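Local coordinates for reticulocyte binding protein (Streptococcus agalactiae COH1, PDB 3FAW) that probably hydrolyses alpha-1,6-glucosidic linkages in pullulan and related alpha-glucans, acting as a pullulanase anchored to the bacterial cell wall, at residues A[315-320]-A[344-349]; A[266-271]-A[612-617]; A[308-313]-A[382-387]. All coordinates share one frame; numbering follows the deposited sequence.

Contact 1: A[315-320]-A[344-349]; sequences LLPVLS and WGYDPQ
Trp344 meets Leu316 through a single methyl: CD2 of the leucine sits over one face of the indole, 4.1 Å from the centroid of the Trp344 five-membered ring and nearest to CD1. The Trp344 indole also meets His573 edge-to-face. On the main chain, the carbonyl oxygen of Trp344 comes against Pro317 CD, and a water donates one proton to it and the other to Pro317 O, tying two stretches of one loop together.

Gly345 follows, with backbone angles (phi 118°, psi 17°) at which a side chain would jam against the preceding carbonyl oxygen; its CB would also run into Pro317 CB. Here the chains run close, and Gly345 O lies 3.3 Å from Pro317 CB. The CB of Tyr346 points away from residues 315-320, but the ring swings back across them, CG lying anti to the carbonyl carbon (chi1 -61°). Pro317 CG rests over one face of this ring, offset toward the rim and 3.5 Å from Tyr346 CE1, while Leu316 CG comes up to the hydroxyl. That hydroxyl is hydrogen-bonded to Asp389, near the C-terminal end of the third barrel strand, and the ring also meets His573.

Residues 342 to 348 spell YNWGYDP, the signature of type I pullulanases, in the long loop after the second strand of the alpha-amylase-type TIM barrel, before helix 367-381. In relatives this tyrosine stacks on a sugar in the active-site cleft, and it probably does the same here.

Beyond Asp347 and Pro348, Gln349 takes hold of Ser320 twice. Its backbone N donates to Ser320 O at 2.8 Å. Its extended side chain carries NE2 to Ser320 OG at 3.0 Å, with the hydroxyl close to the amide plane, and Gln349 OE1 accepts from Ala239 N.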
loop_
_atom_site.group_PDB
_atom_site.type_symbol
_atom_site.label_atom_id
_atom_site.label_comp_id
_atom_site.label_asym_id
_atom_site.label_seq_id
_atom_site.Cartn_x
_atom_site.Cartn_y
_atom_site.Cartn_z
ATOM N N LEU A 315 6.047 -6.377 1.867
ATOM C CA LEU A 315 6.813 -5.465 2.713
ATOM C C LEU A 315 6.183 -4.080 2.743
ATOM O O LEU A 315 5.900 -3.492 1.696
ATOM C CB LEU A 315 8.259 -5.351 2.225
ATOM C CG LEU A 315 9.060 -6.656 2.180
ATOM C CD1 LEU A 315 10.415 -6.407 1.541
ATOM C CD2 LEU A 315 9.216 -7.263 3.571
ATOM N N LEU A 316 5.977 -3.559 3.949
ATOM C CA LEU A 316 5.579 -2.163 4.126
ATOM C C LEU A 316 6.609 -1.248 3.444
ATOM O O LEU A 316 7.737 -1.680 3.188
ATOM C CB LEU A 316 5.405 -1.827 5.621
ATOM C CG LEU A 316 4.003 -2.136 6.175
ATOM C CD1 LEU A 316 3.814 -3.642 6.393
ATOM C CD2 LEU A 316 3.704 -1.355 7.457
ATOM N N PRO A 317 6.225 0.008 3.134
ATOM C CA PRO A 317 7.019 0.881 2.265
ATOM C C PRO A 317 8.540 0.892 2.499
ATOM O O PRO A 317 9.016 1.402 3.515
ATOM C CB PRO A 317 6.412 2.265 2.530
ATOM C CG PRO A 317 4.992 1.970 2.782
ATOM C CD PRO A 317 5.001 0.694 3.590
ATOM N N VAL A 318 9.281 0.320 1.552
ATOM C CA VAL A 318 10.743 0.310 1.593
ATOM C C VAL A 318 11.341 1.482 0.800
ATOM O O VAL A 318 12.540 1.746 0.896
ATOM C CB VAL A 318 11.335 -1.043 1.084
ATOM C CG1 VAL A 318 10.826 -2.205 1.934
ATOM C CG2 VAL A 318 11.018 -1.271 -0.386
ATOM N N LEU A 319 10.518 2.181 0.020
ATOM C CA LEU A 319 10.974 3.408 -0.652
ATOM C C LEU A 319 11.126 4.547 0.356
ATOM O O LEU A 319 10.519 4.520 1.428
ATOM C CB LEU A 319 10.037 3.798 -1.792
ATOM C CG LEU A 319 10.131 2.823 -2.976
ATOM C CD1 LEU A 319 8.803 2.698 -3.673
ATOM C CD2 LEU A 319 11.226 3.226 -3.961
ATOM N N SER A 320 11.947 5.536 0.004
ATOM C CA SER A 320 12.334 6.587 0.940
ATOM C C SER A 320 11.128 7.325 1.499
ATOM O O SER A 320 10.285 7.800 0.748
ATOM C CB SER A 320 13.275 7.601 0.281
ATOM O OG SER A 320 13.567 8.667 1.177
ATOM N N TRP A 344 6.078 3.498 9.786
ATOM C CA TRP A 344 5.587 2.500 8.824
ATOM C C TRP A 344 6.123 2.798 7.430
ATOM O O TRP A 344 6.492 1.882 6.697
ATOM C CB TRP A 344 4.052 2.454 8.756
ATOM C CG TRP A 344 3.372 1.671 9.838
ATOM C CD1 TRP A 344 3.916 0.689 10.620
ATOM C CD2 TRP A 344 1.994 1.774 10.226
ATOM N NE1 TRP A 344 2.971 0.199 11.487
ATOM C CE2 TRP A 344 1.784 0.847 11.269
ATOM C CE3 TRP A 344 0.922 2.573 9.805
ATOM C CZ2 TRP A 344 0.544 0.689 11.893
ATOM C CZ3 TRP A 344 -0.311 2.420 10.431
ATOM C CH2 TRP A 344 -0.487 1.485 11.465
ATOM N N GLY A 345 6.135 4.082 7.072
ATOM C CA GLY A 345 6.680 4.540 5.796
ATOM C C GLY A 345 5.698 5.215 4.852
ATOM O O GLY A 345 6.004 5.385 3.670
ATOM N N TYR A 346 4.543 5.640 5.366
ATOM C CA TYR A 346 3.515 6.277 4.537
ATOM C C TYR A 346 3.673 7.802 4.507
ATOM O O TYR A 346 2.688 8.539 4.524
ATOM C CB TYR A 346 2.114 5.851 5.002
ATOM C CG TYR A 346 1.913 4.359 4.884
ATOM C CD1 TYR A 346 1.714 3.763 3.642
ATOM C CD2 TYR A 346 1.964 3.535 6.005
ATOM C CE1 TYR A 346 1.552 2.393 3.523
ATOM C CE2 TYR A 346 1.804 2.161 5.895
ATOM C CZ TYR A 346 1.597 1.599 4.653
ATOM O OH TYR A 346 1.445 0.240 4.545
ATOM N N ASP A 347 4.930 8.252 4.435
ATOM C CA ASP A 347 5.286 9.659 4.246
ATOM C C ASP A 347 6.293 9.756 3.089
ATOM O O ASP A 347 7.471 10.050 3.307
ATOM C CB ASP A 347 5.903 10.222 5.529
ATOM C CG ASP A 347 5.024 10.002 6.747
ATOM O OD1 ASP A 347 3.835 10.374 6.699
ATOM O OD2 ASP A 347 5.526 9.460 7.754
ATOM N N PRO A 348 5.834 9.499 1.851
ATOM C CA PRO A 348 6.742 9.313 0.716
ATOM C C PRO A 348 7.633 10.505 0.350
ATOM O O PRO A 348 7.149 11.634 0.185
ATOM C CB PRO A 348 5.784 8.985 -0.433
ATOM C CG PRO A 348 4.598 8.424 0.245
ATOM C CD PRO A 348 4.437 9.315 1.420
ATOM N N GLN A 349 8.929 10.226 0.227
ATOM C CA GLN A 349 9.898 11.188 -0.279
ATOM C C GLN A 349 10.338 10.846 -1.711
ATOM O O GLN A 349 10.470 11.740 -2.554
ATOM C CB GLN A 349 11.106 11.245 0.656
ATOM C CG GLN A 349 12.169 12.227 0.218
ATOM C CD GLN A 349 13.199 12.486 1.287
ATOM O OE1 GLN A 349 13.520 13.749 1.487
ATOM N NE2 GLN A 349 13.703 11.562 1.926
HETATM O O HOH W 1 8.544 0.550 5.995
HETATM O O HOH W 2 7.663 5.577 1.236
#

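Contact 2: A[266-271]-A[612-617]; sequences QDAVIY and QGTAFI
Ile270 lies between two side chains of the neighbouring strand, each touched by a different branch. With CG1 anti to the carbonyl carbon (chi1 -61°), CG2 is anti to the backbone N and meets the ring of Phe616 obliquely, 3.8 Å from Phe616 CD1 and almost as near to CE1. The other branch runs back along the strand, and its CD1 reaches Thr614 CG2 at 4.0 Å. That threonine methyl also touches Ala268 CB, while Thr614 OG1 points elsewhere and bonds to Arg265 O. Phe616 in turn meets Phe516 edge-to-face, and Ile270 touches His312 and Gln314 of strand 312-315, which places this group inside the barrel.

The other face of the sheet carries Val269, Tyr271, Ala615 and Ile617, and looks toward the surrounding helices: Tyr271 packs on helix 302-308, and Arg701 of helix 685-703 lies against Val269 and Ala615. Pairing across the strands is looser here: Tyr271 CD1 stands 4.3 Å from Ile617 CG2. The Tyr271 hydroxyl reaches beyond, to Ser619 and Glu622.

The backbones hold this arrangement in parallel register. Ile270 N donates to Ala615 O at 2.9 Å, and Ile270 O accepts from Ile617 N at 2.8 Å. Ala615 N to Ala268 O is a weak bond at 3.4 Å. Strands 269-273 and 614-618 are the first and last of eight, and their pairing is the closure of a TIM barrel.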
loop_
_atom_site.group_PDB
_atom_site.type_symbol
_atom_site.label_atom_id
_atom_site.label_comp_id
_atom_site.label_asym_id
_atom_site.label_seq_id
_atom_site.Cartn_x
_atom_site.Cartn_y
_atom_site.Cartn_z
ATOM N N GLN A 266 -5.520 -15.946 -7.480
ATOM C CA GLN A 266 -6.277 -16.756 -6.518
ATOM C C GLN A 266 -5.429 -17.811 -5.776
ATOM O O GLN A 266 -5.868 -18.352 -4.761
ATOM C CB GLN A 266 -7.492 -17.415 -7.202
ATOM C CG GLN A 266 -7.192 -18.617 -8.127
ATOM C CD GLN A 266 -6.652 -18.231 -9.503
ATOM O OE1 GLN A 266 -6.777 -17.086 -9.943
ATOM N NE2 GLN A 266 -6.056 -19.200 -10.190
ATOM N N ASP A 267 -4.230 -18.103 -6.281
ATOM C CA ASP A 267 -3.301 -19.034 -5.621
ATOM C C ASP A 267 -2.372 -18.352 -4.603
ATOM O O ASP A 267 -1.641 -19.032 -3.878
ATOM C CB ASP A 267 -2.441 -19.763 -6.660
ATOM C CG ASP A 267 -3.241 -20.720 -7.528
ATOM O OD1 ASP A 267 -4.401 -21.017 -7.194
ATOM O OD2 ASP A 267 -2.698 -21.181 -8.550
ATOM N N ALA A 268 -2.398 -17.022 -4.554
ATOM C CA ALA A 268 -1.528 -16.270 -3.651
ATOM C C ALA A 268 -1.979 -16.360 -2.192
ATOM O O ALA A 268 -3.170 -16.243 -1.887
ATOM C CB ALA A 268 -1.445 -14.806 -4.083
ATOM N N VAL A 269 -1.013 -16.583 -1.303
ATOM C CA VAL A 269 -1.221 -16.458 0.138
ATOM C C VAL A 269 -0.220 -15.426 0.646
ATOM O O VAL A 269 0.960 -15.724 0.816
ATOM C CB VAL A 269 -1.039 -17.805 0.859
ATOM C CG1 VAL A 269 -1.294 -17.655 2.351
ATOM C CG2 VAL A 269 -1.967 -18.853 0.253
ATOM N N ILE A 270 -0.704 -14.205 0.873
ATOM C CA ILE A 270 0.161 -13.047 1.111
ATOM C C ILE A 270 0.385 -12.824 2.606
ATOM O O ILE A 270 -0.549 -12.919 3.407
ATOM C CB ILE A 270 -0.434 -11.765 0.456
ATOM C CG1 ILE A 270 -0.549 -11.951 -1.061
ATOM C CG2 ILE A 270 0.406 -10.526 0.782
ATOM C CD1 ILE A 270 -1.268 -10.808 -1.783
ATOM N N TYR A 271 1.631 -12.521 2.963
ATOM C CA TYR A 271 2.043 -12.295 4.346
ATOM C C TYR A 271 2.598 -10.874 4.472
ATOM O O TYR A 271 3.625 -10.559 3.866
ATOM C CB TYR A 271 3.106 -13.330 4.729
ATOM C CG TYR A 271 3.533 -13.315 6.182
ATOM C CD1 TYR A 271 2.798 -13.992 7.153
ATOM C CD2 TYR A 271 4.690 -12.642 6.581
ATOM C CE1 TYR A 271 3.196 -13.986 8.490
ATOM C CE2 TYR A 271 5.092 -12.626 7.908
ATOM C CZ TYR A 271 4.347 -13.302 8.858
ATOM O OH TYR A 271 4.750 -13.284 10.173
ATOM N N GLN A 612 -12.811 -18.496 -0.972
ATOM C CA GLN A 612 -12.341 -18.249 -2.339
ATOM C C GLN A 612 -11.644 -16.893 -2.433
ATOM O O GLN A 612 -11.794 -16.043 -1.553
ATOM C CB GLN A 612 -13.504 -18.297 -3.336
ATOM C CG GLN A 612 -14.290 -19.608 -3.342
ATOM C CD GLN A 612 -13.445 -20.797 -3.738
ATOM O OE1 GLN A 612 -12.683 -20.733 -4.700
ATOM N NE2 GLN A 612 -13.581 -21.896 -2.998
ATOM N N GLY A 613 -10.881 -16.703 -3.508
ATOM C CA GLY A 613 -10.173 -15.448 -3.762
ATOM C C GLY A 613 -8.732 -15.492 -3.305
ATOM O O GLY A 613 -8.155 -16.564 -3.171
ATOM N N THR A 614 -8.149 -14.317 -3.073
ATOM C CA THR A 614 -6.761 -14.203 -2.612
ATOM C C THR A 614 -6.720 -14.088 -1.084
ATOM O O THR A 614 -7.365 -13.210 -0.505
ATOM C CB THR A 614 -6.059 -12.982 -3.248
ATOM O OG1 THR A 614 -5.962 -13.169 -4.666
ATOM C CG2 THR A 614 -4.651 -12.788 -2.675
ATOM N N ALA A 615 -5.960 -14.977 -0.443
ATOM C CA ALA A 615 -5.859 -15.012 1.015
ATOM C C ALA A 615 -4.753 -14.078 1.500
ATOM O O ALA A 615 -3.644 -14.093 0.968
ATOM C CB ALA A 615 -5.608 -16.436 1.500
ATOM N N PHE A 616 -5.071 -13.275 2.511
ATOM C CA PHE A 616 -4.146 -12.288 3.075
ATOM C C PHE A 616 -4.001 -12.510 4.583
ATOM O O PHE A 616 -4.999 -12.617 5.290
ATOM C CB PHE A 616 -4.686 -10.880 2.805
ATOM C CG PHE A 616 -3.781 -9.767 3.260
ATOM C CD1 PHE A 616 -2.817 -9.246 2.408
ATOM C CD2 PHE A 616 -3.920 -9.212 4.528
ATOM C CE1 PHE A 616 -1.998 -8.207 2.814
ATOM C CE2 PHE A 616 -3.099 -8.178 4.944
ATOM C CZ PHE A 616 -2.140 -7.670 4.082
ATOM N N ILE A 617 -2.757 -12.572 5.057
ATOM C CA ILE A 617 -2.456 -12.762 6.474
ATOM C C ILE A 617 -1.537 -11.644 6.968
ATOM O O ILE A 617 -0.507 -11.363 6.356
ATOM C CB ILE A 617 -1.769 -14.134 6.723
ATOM C CG1 ILE A 617 -2.693 -15.291 6.315
ATOM C CG2 ILE A 617 -1.350 -14.279 8.183
ATOM C CD1 ILE A 617 -3.957 -15.421 7.154
#

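Contact 3: A[308-313]-A[382-387]; sequences LGVTHI and RGMGVI
Ile313 and Met384 bury the largest areas, and they meet at their tips: Ile313 CD1 lies 4.0 Å from Met384 SD. The methionine runs out extended and then bends at its last torsion (chi3 -74°), which also brings CE beside the same isoleucine methyl. Its sulphur has a second apolar neighbour in Val310 CG2, and its CG rests 3.4 Å from Val310 O, so the side chain lies along the segment leading into strand 312-315. Leu302 and Leu305 of helix 302-308 pack on Ile313, on the outer side of the barrel.

His312 faces the opposite way, toward the barrel interior. Its CB is 3.7 Å from Ile387 CD1, and the isoleucine's CG1 and CD1 lie obliquely against the ring near CD2. Gly385, the bridge partner of His312, brings its bare CA against this ring as well; a CB there would point at His312 CD2 and be tight, so the lack of a side chain lets the ring come close. The imidazole is anchored at its edge, where Thr311 OG1 lies in the ring plane and is hydrogen-bonded to ND1 at 2.7 Å; the same hydroxyl accepts from Val269 N in the first strand.

Three main-chain bonds join the parallel strands. Gly385 N donates to Thr311 O at 2.7 Å, Ile313 N to Gly385 O at 2.8 Å, and Ile387 N to Ile313 O at 2.8 Å. The chemistry implies a division of labour: backbone bonds fix the register, apolar contacts accompany them (Ile313 with Met384 outside, Ile387 against His312 inside), and Thr311 restrains the turn of the one polar ring.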
loop_
_atom_site.group_PDB
_atom_site.type_symbol
_atom_site.label_atom_id
_atom_site.label_comp_id
_atom_site.label_asym_id
_atom_site.label_seq_id
_atom_site.Cartn_x
_atom_site.Cartn_y
_atom_site.Cartn_z
ATOM N N LEU A 308 6.087 -21.741 7.353
ATOM C CA LEU A 308 4.717 -21.253 7.540
ATOM C C LEU A 308 3.841 -21.556 6.325
ATOM O O LEU A 308 2.679 -21.948 6.479
ATOM C CB LEU A 308 4.707 -19.747 7.834
ATOM C CG LEU A 308 3.336 -19.115 8.118
ATOM C CD1 LEU A 308 2.600 -19.872 9.225
ATOM C CD2 LEU A 308 3.471 -17.633 8.470
ATOM N N GLY A 309 4.401 -21.351 5.130
ATOM C CA GLY A 309 3.793 -21.801 3.876
ATOM C C GLY A 309 3.226 -20.716 2.972
ATOM O O GLY A 309 2.618 -21.022 1.949
ATOM N N VAL A 310 3.411 -19.454 3.347
ATOM C CA VAL A 310 2.935 -18.334 2.537
ATOM C C VAL A 310 3.663 -18.320 1.194
ATOM O O VAL A 310 4.797 -18.797 1.089
ATOM C CB VAL A 310 3.137 -16.978 3.259
ATOM C CG1 VAL A 310 2.317 -16.933 4.542
ATOM C CG2 VAL A 310 4.622 -16.727 3.547
ATOM N N THR A 311 3.002 -17.793 0.168
ATOM C CA THR A 311 3.589 -17.735 -1.177
ATOM C C THR A 311 4.317 -16.411 -1.412
ATOM O O THR A 311 5.378 -16.386 -2.043
ATOM C CB THR A 311 2.516 -17.913 -2.275
ATOM O OG1 THR A 311 1.597 -16.809 -2.250
ATOM C CG2 THR A 311 1.758 -19.219 -2.077
ATOM N N HIS A 312 3.735 -15.323 -0.897
ATOM C CA HIS A 312 4.251 -13.967 -1.096
ATOM C C HIS A 312 4.481 -13.227 0.225
ATOM O O HIS A 312 3.626 -13.232 1.116
ATOM C CB HIS A 312 3.274 -13.150 -1.946
ATOM C CG HIS A 312 3.191 -13.592 -3.373
ATOM N ND1 HIS A 312 2.491 -14.711 -3.766
ATOM C CD2 HIS A 312 3.705 -13.053 -4.505
ATOM C CE1 HIS A 312 2.583 -14.848 -5.077
ATOM N NE2 HIS A 312 3.316 -13.854 -5.549
ATOM N N ILE A 313 5.639 -12.584 0.340
ATOM C CA ILE A 313 5.931 -11.706 1.470
ATOM C C ILE A 313 5.724 -10.254 1.026
ATOM O O ILE A 313 6.399 -9.771 0.112
ATOM C CB ILE A 313 7.364 -11.915 1.985
ATOM C CG1 ILE A 313 7.570 -13.378 2.395
ATOM C CG2 ILE A 313 7.657 -10.989 3.155
ATOM C CD1 ILE A 313 9.019 -13.738 2.705
ATOM N N ARG A 382 13.760 -19.664 -1.599
ATOM C CA ARG A 382 12.869 -20.454 -0.737
ATOM C C ARG A 382 11.459 -20.654 -1.311
ATOM O O ARG A 382 10.521 -20.966 -0.573
ATOM C CB ARG A 382 12.797 -19.814 0.653
ATOM C CG ARG A 382 14.112 -19.903 1.425
ATOM C CD ARG A 382 14.170 -18.872 2.528
ATOM N NE ARG A 382 15.267 -19.094 3.470
ATOM C CZ ARG A 382 16.544 -18.787 3.245
ATOM N NH1 ARG A 382 16.934 -18.249 2.092
ATOM N NH2 ARG A 382 17.451 -19.025 4.185
ATOM N N GLY A 383 11.309 -20.482 -2.624
ATOM C CA GLY A 383 10.045 -20.777 -3.304
ATOM C C GLY A 383 8.944 -19.755 -3.061
ATOM O O GLY A 383 7.766 -20.024 -3.326
ATOM N N MET A 384 9.328 -18.577 -2.579
ATOM C CA MET A 384 8.381 -17.506 -2.296
ATOM C C MET A 384 8.579 -16.311 -3.232
ATOM O O MET A 384 9.532 -16.264 -4.011
ATOM C CB MET A 384 8.520 -17.070 -0.841
ATOM C CG MET A 384 8.010 -18.104 0.144
ATOM S SD MET A 384 8.146 -17.540 1.848
ATOM C CE MET A 384 9.918 -17.692 2.106
ATOM N N GLY A 385 7.646 -15.365 -3.160
ATOM C CA GLY A 385 7.715 -14.128 -3.928
ATOM C C GLY A 385 7.669 -12.929 -3.006
ATOM O O GLY A 385 7.342 -13.057 -1.826
ATOM N N VAL A 386 8.002 -11.763 -3.549
ATOM C CA VAL A 386 7.988 -10.515 -2.800
ATOM C C VAL A 386 6.984 -9.542 -3.421
ATOM O O VAL A 386 6.862 -9.460 -4.642
ATOM C CB VAL A 386 9.396 -9.872 -2.754
ATOM C CG1 VAL A 386 9.809 -9.364 -4.130
ATOM C CG2 VAL A 386 9.443 -8.737 -1.728
ATOM N N ILE A 387 6.253 -8.831 -2.564
ATOM C CA ILE A 387 5.318 -7.790 -2.985
ATOM C C ILE A 387 5.694 -6.498 -2.266
ATOM O O ILE A 387 5.909 -6.509 -1.061
ATOM C CB ILE A 387 3.850 -8.150 -2.629
ATOM C CG1 ILE A 387 3.399 -9.401 -3.382
ATOM C CG2 ILE A 387 2.914 -6.976 -2.939
ATOM C CD1 ILE A 387 2.014 -9.882 -3.009
#

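How the contacts relate
The three contacts are nested along the chain: contact 1 lies inside the loop closed by contact 3, and contact 3 inside that closed by contact 2. All belong to the eight-stranded parallel barrel or to a loop rising from it. Contact 2 joins its first and eighth strands and contact 3 its second and third, with centres about 11 Å apart; probable hydrogen bonds from Val269 N to Thr311 OG1 and Tyr271 N to His312 O connect them. Contact 1, about 21 Å from contact 3, is tied to it by a probable Leu315 N to Ile387 O bond. Barrel pairing thus probably helps to fix the base of a loop that probably lines the active-site cleft.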